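PDB 1TUA: K Homology domain-containing protein from Aeropyrum pernix, which is of unknown function but, as a protein with K Homology domains, probably binds RNA. Local coordinates for residues T33-T38 and M61-V66; I37-D40 and M45-V48. All blocks are in the same frame, centred on the assembly; numbering follows the deposited sequence.

Contact 1 (T33-T38 and M61-V66); sequences TGTVIT and MKAAEV
A chi1 of 58° in both Thr-33 and Thr-35 sets each OG1 between its own backbone N and carbonyl carbon, and from there both hydroxyls reach the CB of Ala-63. The elements joined belong to a KH domain of type I, with beta-alpha-alpha-beta-beta-alpha topology and strand order 1-3-2: the last turn of helix 24-33, the start of strand 35-40 and helix 57-72, which packs on the same sheet. Gly-34, the first residue after helix 24-33, has positive phi (75°). Across this turn Thr-35 OG1 donates a hydrogen bond to Thr-33 OG1 at 2.8 Å; Thr-33 OG1 is bonded in addition to the carbonyl oxygen of Ile-29, one helical turn back. This oxygen pair and the two CG2 methyls, each 4.1 Å from Ala-63 CB, together meet the helix in van der Waals contact. The buried surface is small, 125 Å², and Ala-63 supplies 62 Å² of it, its methyl resting against the hydrogen-bonded pair. An alanine in place of Thr-33 would lose the hydroxyl that accepts from Thr-35 and the CG2 beside Ala-63, and would probably leave Thr-35 OG1 without its mate and a gap against the helix. The oxygens are marginally the closer atoms, Ala-63 CB lying 3.8 Å from Thr-33 OG1 and 3.9 Å from Thr-35 OG1.

Contact 2 (I37-D40 and M45-V48); sequences ITVD and MVIV
Thr-38 and Ile-47 form a hydrogen-bonded pair of the antiparallel hairpin made by strands 35-40 and 45-50, whose segments run at 162° to each other. Backbone bonds come first: Thr-38 N donates to Ile-47 O at 2.9 Å and Ile-47 N returns to Thr-38 O at 2.8 Å, both in the carbonyl plane. Asp-40 and Met-45 repeat the pattern nearer the turn, where Asp-40 N meets Met-45 O at 2.8 Å while the return bond, Met-45 N to Asp-40 O, stretches to 3.1 Å with its donor tilted 29° from the carbonyl plane. CA-H...O contacts supplement these, Ile-37 CA lying 3.3 Å from Ile-47 O. Apolar packing occupies the face bearing Ile-37, Val-39, Val-46 and Val-48. There a chi1 of -59° keeps CG1 of Ile-37 beside the backbone N and turns CG2 opposite to it, across to Val-46 CG1 at 3.3 Å, tighter than usual for two carbons. On the other face Thr-38 OG1 sits 3.2 Å from Ile-47 CB, the two side chains crossing obliquely, and Asp-40 OD1 accepts from Asn-43 N within the turn. Register is therefore set by the backbone bonds, while the side chains divide the sheet into an aliphatic face turned to the helices and a mixed face of Thr-38, Asp-40, Met-45 and Ile-47.

How the contacts relate
Both contacts use strand 35-40 and share Ile-37 and Thr-38, with centres about 9 Å apart. Contact 1 is buried and joins the end of helix 24-33 and the beginning of that strand to helix 57-72 through side chains alone; contact 2 is partly buried and joins the strand's end to strand 45-50, chiefly through the backbone. The difference follows from place: sheet neighbours can pair peptide groups, whereas a helix laid over the sheet meets it by packing. Val-48 connects them, its CG1 lying 3.9 Å from Ala-63 CB and 4.0 Å from Thr-35 CB. On the hairpin's aliphatic face Ile-37, Val-46 and Val-48 are buried, whereas all four residues of the other face are partly exposed.

Contact 1 (T33-T38 and M61-V66)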
ATOM      1  N   THR A  33       7.228 -12.991 -10.576  1.00  9.25           N
ATOM      2  CA  THR A  33       6.231 -12.534 -11.548  1.00  8.26           C
ATOM      3  C   THR A  33       6.543 -12.807 -13.021  1.00  7.81           C
ATOM      4  O   THR A  33       5.661 -12.695 -13.869  1.00  8.67           O
ATOM      5  CB  THR A  33       5.981 -11.022 -11.398  1.00  7.29           C
ATOM      6  OG1 THR A  33       7.217 -10.320 -11.580  1.00  8.76           O
ATOM      7  CG2 THR A  33       5.406 -10.702 -10.019  1.00  8.50           C
ATOM      8  N   GLY A  34       7.787 -13.157 -13.333  1.00  7.12           N
ATOM      9  CA  GLY A  34       8.138 -13.414 -14.721  1.00  8.65           C
ATOM     10  C   GLY A  34       8.264 -12.114 -15.497  1.00 10.01           C
ATOM     11  O   GLY A  34       7.920 -12.031 -16.682  1.00 10.86           O
ATOM     12  N   THR A  35       8.758 -11.086 -14.820  1.00  9.55           N
ATOM     13  CA  THR A  35       8.935  -9.787 -15.446  1.00  8.18           C
ATOM     14  C   THR A  35      10.407  -9.420 -15.503  1.00  9.44           C
ATOM     15  O   THR A  35      11.257 -10.098 -14.917  1.00  9.19           O
ATOM     16  CB  THR A  35       8.199  -8.670 -14.660  1.00  8.37           C
ATOM     17  OG1 THR A  35       8.673  -8.640 -13.306  1.00  8.08           O
ATOM     18  CG2 THR A  35       6.688  -8.908 -14.674  1.00  8.69           C
ATOM     19  N   VAL A  36      10.694  -8.350 -16.241  1.00 10.10           N
ATOM     20  CA  VAL A  36      12.037  -7.821 -16.361  1.00 11.18           C
ATOM     21  C   VAL A  36      11.919  -6.370 -15.909  1.00 11.51           C
ATOM     22  O   VAL A  36      11.114  -5.602 -16.439  1.00 11.23           O
ATOM     23  CB  VAL A  36      12.552  -7.888 -17.803  1.00 12.27           C
ATOM     24  CG1 VAL A  36      13.952  -7.277 -17.878  1.00 12.66           C
ATOM     25  CG2 VAL A  36      12.563  -9.337 -18.275  1.00 12.52           C
ATOM     26  N   ILE A  37      12.708  -6.007 -14.909  1.00 10.41           N
ATOM     27  CA  ILE A  37      12.662  -4.665 -14.371  1.00 13.13           C
ATOM     28  C   ILE A  37      13.966  -3.936 -14.654  1.00 15.28           C
ATOM     29  O   ILE A  37      15.046  -4.409 -14.299  1.00 16.17           O
ATOM     30  CB  ILE A  37      12.414  -4.709 -12.850  1.00 12.84           C
ATOM     31  CG1 ILE A  37      11.092  -5.420 -12.569  1.00 13.90           C
ATOM     32  CG2 ILE A  37      12.392  -3.304 -12.279  1.00 15.70           C
ATOM     33  CD1 ILE A  37      10.793  -5.596 -11.087  1.00 16.59           C
ATOM     34  N   THR A  38      13.859  -2.788 -15.306  1.00 14.72           N
ATOM     35  CA  THR A  38      15.033  -1.995 -15.629  1.00 17.00           C
ATOM     36  C   THR A  38      14.964  -0.691 -14.842  1.00 16.64           C
ATOM     37  O   THR A  38      13.898  -0.080 -14.707  1.00 14.89           O
ATOM     38  CB  THR A  38      15.105  -1.711 -17.139  1.00 18.12           C
ATOM     39  OG1 THR A  38      13.928  -1.007 -17.543  1.00 24.65           O
ATOM     40  CG2 THR A  38      15.184  -3.011 -17.916  1.00 18.11           C
ATOM     41  N   MET A  61       1.198  -5.959 -13.653  1.00  7.62           N
ATOM     42  CA  MET A  61       0.603  -4.944 -12.801  1.00  8.19           C
ATOM     43  C   MET A  61       0.995  -5.101 -11.328  1.00  8.63           C
ATOM     44  O   MET A  61       1.356  -4.125 -10.673  1.00  9.69           O
ATOM     45  CB  MET A  61      -0.924  -4.965 -12.991  1.00  8.76           C
ATOM     46  CG  MET A  61      -1.348  -4.529 -14.406  1.00  8.84           C
ATOM     47  SD  MET A  61      -3.095  -4.806 -14.834  1.00 10.15           S
ATOM     48  CE  MET A  61      -3.872  -3.668 -13.781  1.00 14.38           C
ATOM     49  N   LYS A  62       0.950  -6.320 -10.800  1.00  8.97           N
ATOM     50  CA  LYS A  62       1.321  -6.517  -9.396  1.00  8.50           C
ATOM     51  C   LYS A  62       2.810  -6.257  -9.171  1.00  8.31           C
ATOM     52  O   LYS A  62       3.203  -5.755  -8.123  1.00  8.40           O
ATOM     53  CB  LYS A  62       0.939  -7.924  -8.931  1.00  9.98           C
ATOM     54  CG  LYS A  62      -0.562  -8.102  -8.745  1.00 12.41           C
ATOM     55  CD  LYS A  62      -0.904  -9.468  -8.157  1.00 15.33           C
ATOM     56  CE  LYS A  62      -2.372  -9.537  -7.744  1.00 19.34           C
ATOM     57  NZ  LYS A  62      -2.686  -8.623  -6.605  1.00 22.74           N
ATOM     58  N   ALA A  63       3.641  -6.603 -10.150  1.00  7.95           N
ATOM     59  CA  ALA A  63       5.075  -6.350 -10.042  1.00  8.26           C
ATOM     60  C   ALA A  63       5.267  -4.836  -9.887  1.00  8.95           C
ATOM     61  O   ALA A  63       6.061  -4.374  -9.058  1.00  9.95           O
ATOM     62  CB  ALA A  63       5.798  -6.846 -11.300  1.00  8.48           C
ATOM     63  N   ALA A  64       4.529  -4.069 -10.688  1.00  8.61           N
ATOM     64  CA  ALA A  64       4.612  -2.609 -10.646  1.00  8.36           C
ATOM     65  C   ALA A  64       4.058  -2.061  -9.329  1.00  8.84           C
ATOM     66  O   ALA A  64       4.542  -1.048  -8.819  1.00  8.90           O
ATOM     67  CB  ALA A  64       3.853  -2.010 -11.822  1.00  7.46           C
ATOM     68  N   GLU A  65       3.048  -2.726  -8.774  1.00  9.48           N
ATOM     69  CA  GLU A  65       2.468  -2.270  -7.512  1.00 10.55           C
ATOM     70  C   GLU A  65       3.456  -2.482  -6.373  1.00  9.48           C
ATOM     71  O   GLU A  65       3.544  -1.660  -5.468  1.00  9.20           O
ATOM     72  CB  GLU A  65       1.155  -2.996  -7.218  1.00 13.53           C
ATOM     73  CG  GLU A  65       0.027  -2.575  -8.140  1.00 18.62           C
ATOM     74  CD  GLU A  65      -0.353  -1.113  -7.968  1.00 22.38           C
ATOM     75  OE1 GLU A  65      -1.071  -0.785  -7.003  1.00 23.61           O
ATOM     76  OE2 GLU A  65       0.078  -0.283  -8.795  1.00 27.62           O
ATOM     77  N   VAL A  66       4.208  -3.574  -6.422  1.00  8.59           N
ATOM     78  CA  VAL A  66       5.201  -3.828  -5.382  1.00  8.76           C
ATOM     79  C   VAL A  66       6.232  -2.698  -5.399  1.00  7.65           C
ATOM     80  O   VAL A  66       6.600  -2.160  -4.353  1.00  7.98           O
ATOM     81  CB  VAL A  66       5.913  -5.174  -5.602  1.00  8.07           C
ATOM     82  CG1 VAL A  66       7.096  -5.302  -4.651  1.00  9.36           C
ATOM     83  CG2 VAL A  66       4.930  -6.312  -5.386  1.00  7.64           C
TER

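Contact 2 (I37-D40 and M45-V48)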
ATOM      1  N   ILE A  37      12.708  -6.007 -14.909  1.00 10.41           N
ATOM      2  CA  ILE A  37      12.662  -4.665 -14.371  1.00 13.13           C
ATOM      3  C   ILE A  37      13.966  -3.936 -14.654  1.00 15.28           C
ATOM      4  O   ILE A  37      15.046  -4.409 -14.299  1.00 16.17           O
ATOM      5  CB  ILE A  37      12.414  -4.709 -12.850  1.00 12.84           C
ATOM      6  CG1 ILE A  37      11.092  -5.420 -12.569  1.00 13.90           C
ATOM      7  CG2 ILE A  37      12.392  -3.304 -12.279  1.00 15.70           C
ATOM      8  CD1 ILE A  37      10.793  -5.596 -11.087  1.00 16.59           C
ATOM      9  N   THR A  38      13.859  -2.788 -15.306  1.00 14.72           N
ATOM     10  CA  THR A  38      15.033  -1.995 -15.629  1.00 17.00           C
ATOM     11  C   THR A  38      14.964  -0.691 -14.842  1.00 16.64           C
ATOM     12  O   THR A  38      13.898  -0.080 -14.707  1.00 14.89           O
ATOM     13  CB  THR A  38      15.105  -1.711 -17.139  1.00 18.12           C
ATOM     14  OG1 THR A  38      13.928  -1.007 -17.543  1.00 24.65           O
ATOM     15  CG2 THR A  38      15.184  -3.011 -17.916  1.00 18.11           C
ATOM     16  N   VAL A  39      16.110  -0.283 -14.312  1.00 17.36           N
ATOM     17  CA  VAL A  39      16.195   0.919 -13.504  1.00 19.53           C
ATOM     18  C   VAL A  39      16.960   2.051 -14.179  1.00 20.88           C
ATOM     19  O   VAL A  39      18.016   1.836 -14.773  1.00 21.47           O
ATOM     20  CB  VAL A  39      16.876   0.608 -12.158  1.00 19.80           C
ATOM     21  CG1 VAL A  39      16.898   1.852 -11.284  1.00 21.65           C
ATOM     22  CG2 VAL A  39      16.154  -0.532 -11.463  1.00 19.86           C
ATOM     23  N   ASP A  40      16.406   3.254 -14.088  1.00 22.04           N
ATOM     24  CA  ASP A  40      17.024   4.455 -14.639  1.00 24.59           C
ATOM     25  C   ASP A  40      17.379   5.277 -13.400  1.00 25.65           C
ATOM     26  O   ASP A  40      16.573   6.088 -12.945  1.00 25.18           O
ATOM     27  CB  ASP A  40      16.016   5.217 -15.496  1.00 25.90           C
ATOM     28  CG  ASP A  40      16.611   6.457 -16.139  1.00 29.94           C
ATOM     29  OD1 ASP A  40      17.466   7.119 -15.507  1.00 30.18           O
ATOM     30  OD2 ASP A  40      16.207   6.779 -17.276  1.00 32.06           O
ATOM     31  N   MET A  45      13.530   6.226 -12.209  1.00 17.86           N
ATOM     32  CA  MET A  45      12.365   5.667 -12.870  1.00 16.68           C
ATOM     33  C   MET A  45      12.628   4.179 -13.069  1.00 16.09           C
ATOM     34  O   MET A  45      13.750   3.765 -13.367  1.00 15.86           O
ATOM     35  CB  MET A  45      12.177   6.356 -14.224  1.00 17.04           C
ATOM     36  CG  MET A  45      11.005   5.876 -15.053  1.00 18.77           C
ATOM     37  SD  MET A  45       9.417   6.442 -14.428  1.00 18.21           S
ATOM     38  CE  MET A  45       9.391   8.144 -15.057  1.00 21.32           C
ATOM     39  N   VAL A  46      11.593   3.373 -12.885  1.00 13.77           N
ATOM     40  CA  VAL A  46      11.711   1.937 -13.056  1.00 13.42           C
ATOM     41  C   VAL A  46      10.753   1.518 -14.172  1.00 13.34           C
ATOM     42  O   VAL A  46       9.662   2.071 -14.297  1.00 14.10           O
ATOM     43  CB  VAL A  46      11.363   1.221 -11.725  1.00 15.81           C
ATOM     44  CG1 VAL A  46      11.189  -0.276 -11.945  1.00 14.69           C
ATOM     45  CG2 VAL A  46      12.475   1.495 -10.696  1.00 15.36           C
ATOM     46  N   ILE A  47      11.176   0.580 -15.010  1.00 12.08           N
ATOM     47  CA  ILE A  47      10.320   0.101 -16.089  1.00 12.46           C
ATOM     48  C   ILE A  47      10.087  -1.393 -15.887  1.00 11.66           C
ATOM     49  O   ILE A  47      11.036  -2.165 -15.757  1.00 10.82           O
ATOM     50  CB  ILE A  47      10.964   0.320 -17.473  1.00 13.81           C
ATOM     51  CG1 ILE A  47      11.369   1.787 -17.625  1.00 15.51           C
ATOM     52  CG2 ILE A  47       9.978  -0.083 -18.571  1.00 12.61           C
ATOM     53  CD1 ILE A  47      12.107   2.091 -18.907  1.00 19.30           C
ATOM     54  N   VAL A  48       8.820  -1.788 -15.853  1.00 10.25           N
ATOM     55  CA  VAL A  48       8.452  -3.186 -15.664  1.00 10.49           C
ATOM     56  C   VAL A  48       7.911  -3.736 -16.982  1.00 10.20           C
ATOM     57  O   VAL A  48       7.006  -3.154 -17.574  1.00  9.21           O
ATOM     58  CB  VAL A  48       7.363  -3.334 -14.573  1.00  9.71           C
ATOM     59  CG1 VAL A  48       7.087  -4.804 -14.314  1.00 12.36           C
ATOM     60  CG2 VAL A  48       7.810  -2.634 -13.284  1.00 12.23           C
TER